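Local coordinates for 2-c-methyl-d-erythritol 4-phosphate cytidylyltransferase (Streptococcus pneumoniae, PDB 2VSH), which transfers the cytidylyl group of CTP to D-ribitol 5-phosphate, making the CDP-activated ribitol used for teichoic acid precursors, at the interface of chains A and B. Numbering follows the deposited sequence. Chains: chain A/B, 2-c-methyl-d-erythritol 4-phosphate cytidylyltransferase.

The interface of chains A and B. Residues chain A 145-147, 165-168; chain B 146-147, 165-168.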
loop_
_atom_site.group_PDB
_atom_site.type_symbol
_atom_site.label_atom_id
_atom_site.label_comp_id
_atom_site.label_asym_id
_atom_site.label_seq_id
_atom_site.Cartn_x
_atom_site.Cartn_y
_atom_site.Cartn_z
ATOM N N ASP A 145 -5.534 0.743 0.909
ATOM C CA ASP A 145 -4.957 2.066 0.669
ATOM C C ASP A 145 -5.893 2.891 -0.198
ATOM O O ASP A 145 -6.534 2.368 -1.110
ATOM C CB ASP A 145 -3.643 1.927 -0.119
ATOM C CG ASP A 145 -2.417 1.919 0.769
ATOM O OD1 ASP A 145 -2.407 2.640 1.796
ATOM O OD2 ASP A 145 -1.457 1.190 0.417
ATOM N N THR A 146 -5.957 4.183 0.058
ATOM C CA THR A 146 -6.593 5.059 -0.906
ATOM C C THR A 146 -5.571 5.373 -1.999
ATOM O O THR A 146 -4.418 5.694 -1.713
ATOM C CB THR A 146 -7.219 6.325 -0.274
ATOM O OG1 THR A 146 -6.981 7.444 -1.132
ATOM C CG2 THR A 146 -6.641 6.603 1.090
ATOM N N ILE A 147 -5.995 5.226 -3.246
ATOM C CA ILE A 147 -5.099 5.372 -4.382
ATOM C C ILE A 147 -5.437 6.642 -5.152
ATOM O O ILE A 147 -6.588 6.869 -5.537
ATOM C CB ILE A 147 -5.148 4.120 -5.311
ATOM C CG1 ILE A 147 -4.610 2.872 -4.588
ATOM C CG2 ILE A 147 -4.407 4.358 -6.608
ATOM C CD1 ILE A 147 -3.238 3.044 -3.894
ATOM N N LEU A 165 -10.513 -1.582 -7.191
ATOM C CA LEU A 165 -9.073 -1.661 -7.022
ATOM C C LEU A 165 -8.666 -2.810 -6.108
ATOM O O LEU A 165 -9.334 -3.111 -5.126
ATOM C CB LEU A 165 -8.491 -0.330 -6.518
ATOM C CG LEU A 165 -8.746 0.925 -7.377
ATOM C CD1 LEU A 165 -8.168 2.182 -6.709
ATOM C CD2 LEU A 165 -8.204 0.767 -8.811
ATOM N N TYR A 166 -7.563 -3.446 -6.470
ATOM C CA TYR A 166 -7.024 -4.592 -5.749
ATOM C C TYR A 166 -5.543 -4.359 -5.571
ATOM O O TYR A 166 -4.910 -3.718 -6.417
ATOM C CB TYR A 166 -7.262 -5.879 -6.550
ATOM C CG TYR A 166 -8.736 -6.244 -6.672
ATOM C CD1 TYR A 166 -9.527 -5.703 -7.686
ATOM C CD2 TYR A 166 -9.338 -7.117 -5.762
ATOM C CE1 TYR A 166 -10.876 -6.019 -7.793
ATOM C CE2 TYR A 166 -10.681 -7.451 -5.865
ATOM C CZ TYR A 166 -11.443 -6.900 -6.887
ATOM O OH TYR A 166 -12.778 -7.221 -6.999
ATOM N N GLN A 167 -4.998 -4.823 -4.449
ATOM C CA GLN A 167 -3.551 -4.853 -4.270
ATOM C C GLN A 167 -3.016 -6.135 -4.914
ATOM O O GLN A 167 -3.468 -7.248 -4.595
ATOM C CB GLN A 167 -3.173 -4.801 -2.786
ATOM C CG GLN A 167 -1.696 -5.060 -2.504
ATOM C CD GLN A 167 -1.424 -5.441 -1.058
ATOM O OE1 GLN A 167 -1.047 -6.580 -0.757
ATOM N NE2 GLN A 167 -1.620 -4.492 -0.153
ATOM N N GLY A 168 -2.077 -5.963 -5.839
ATOM C CA GLY A 168 -1.483 -7.078 -6.558
ATOM C C GLY A 168 -0.476 -7.782 -5.690
ATOM O O GLY A 168 0.370 -7.146 -5.073
ATOM N N THR B 146 1.752 -2.981 -6.890
ATOM C CA THR B 146 1.069 -2.958 -8.164
ATOM C C THR B 146 -0.420 -2.941 -7.855
ATOM O O THR B 146 -0.919 -3.747 -7.058
ATOM C CB THR B 146 1.427 -4.191 -9.015
ATOM O OG1 THR B 146 2.822 -4.164 -9.309
ATOM C CG2 THR B 146 0.652 -4.216 -10.320
ATOM N N ILE B 147 -1.114 -1.994 -8.462
ATOM C CA ILE B 147 -2.535 -1.875 -8.291
ATOM C C ILE B 147 -3.181 -2.511 -9.518
ATOM O O ILE B 147 -2.749 -2.276 -10.654
ATOM C CB ILE B 147 -2.962 -0.382 -8.117
ATOM C CG1 ILE B 147 -2.367 0.202 -6.827
ATOM C CG2 ILE B 147 -4.490 -0.223 -8.119
ATOM C CD1 ILE B 147 -2.696 -0.600 -5.571
ATOM N N LEU B 165 0.892 6.303 -9.811
ATOM C CA LEU B 165 -0.009 6.018 -8.701
ATOM C C LEU B 165 0.642 6.335 -7.377
ATOM O O LEU B 165 1.862 6.182 -7.212
ATOM C CB LEU B 165 -0.509 4.571 -8.735
ATOM C CG LEU B 165 -1.372 4.182 -9.948
ATOM C CD1 LEU B 165 -1.686 2.691 -9.883
ATOM C CD2 LEU B 165 -2.657 4.988 -9.998
ATOM N N TYR B 166 -0.190 6.812 -6.455
ATOM C CA TYR B 166 0.249 7.293 -5.158
ATOM C C TYR B 166 -0.696 6.775 -4.082
ATOM O O TYR B 166 -1.909 6.671 -4.309
ATOM C CB TYR B 166 0.275 8.831 -5.177
ATOM C CG TYR B 166 1.294 9.381 -6.144
ATOM C CD1 TYR B 166 2.602 9.619 -5.735
ATOM C CD2 TYR B 166 0.961 9.638 -7.478
ATOM C CE1 TYR B 166 3.562 10.117 -6.615
ATOM C CE2 TYR B 166 1.912 10.126 -8.370
ATOM C CZ TYR B 166 3.215 10.369 -7.925
ATOM O OH TYR B 166 4.170 10.858 -8.785
ATOM N N GLN B 167 -0.133 6.422 -2.929
ATOM C CA GLN B 167 -0.918 6.048 -1.764
ATOM C C GLN B 167 -1.265 7.322 -1.002
ATOM O O GLN B 167 -0.372 8.076 -0.603
ATOM C CB GLN B 167 -0.132 5.091 -0.857
ATOM C CG GLN B 167 0.302 3.796 -1.570
ATOM C CD GLN B 167 1.461 3.060 -0.889
ATOM O OE1 GLN B 167 2.073 2.170 -1.493
ATOM N NE2 GLN B 167 1.758 3.418 0.374
ATOM N N GLY B 168 -2.560 7.570 -0.829
ATOM C CA GLY B 168 -3.027 8.736 -0.075
ATOM C C GLY B 168 -2.700 8.632 1.396
ATOM O O GLY B 168 -2.881 7.584 2.006
HETATM O O HOH W 1 2.496 -5.802 -6.027
HETATM O O HOH W 2 -3.908 5.002 1.855
#
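Antiparallel beta bridges between strand 147-149 of one subunit and strand 165-169 of the other, formed twice about the two-fold axis, join the chains. On one side B:Gly168 N donates to A:Thr146 O at 2.8 Å, nearly straight (172° at H) but from above the carbonyl plane. Its twin, A:Gly168 N to B:Thr146 O, is also 2.8 Å; here the donor lies almost along the C=O axis. A water extends each bridge, one linking B:Thr146 N to A:Gly168 O, the other A:Thr146 N to B:Gly168 O; the latter water also lies 2.8 Å from the carboxylate oxygen A:Asp145 OD1. At the axis A:Ile147 and B:Ile147 meet tip to tip, A:Ile147 CD1 4.0 Å from B:Ile147 CD1. In both, CG1 is anti to the carbonyl carbon (chi1 -65° in A:Ile147), which leaves the branch methyl CG2 anti to the backbone N and directed across the interface. A:Ile147 CG2 thus touches B:Leu165 CD2 at 3.9 Å, the side chains crossing obliquely, and A:Leu165 with B:Ile147 matches. B:Gln167, extended beyond CG, crosses A:Asp145 obliquely with amide and carboxylate planes 19° apart; the contact is van der Waals, B:Gln167 CG lying 3.7 Å from A:Asp145 OD2. The patch lies midway between the two subunit bodies, where a short strand of each chain pairs antiparallel with strand 165-169 of the other, consistent with a dimer of this cytidylyltransferase.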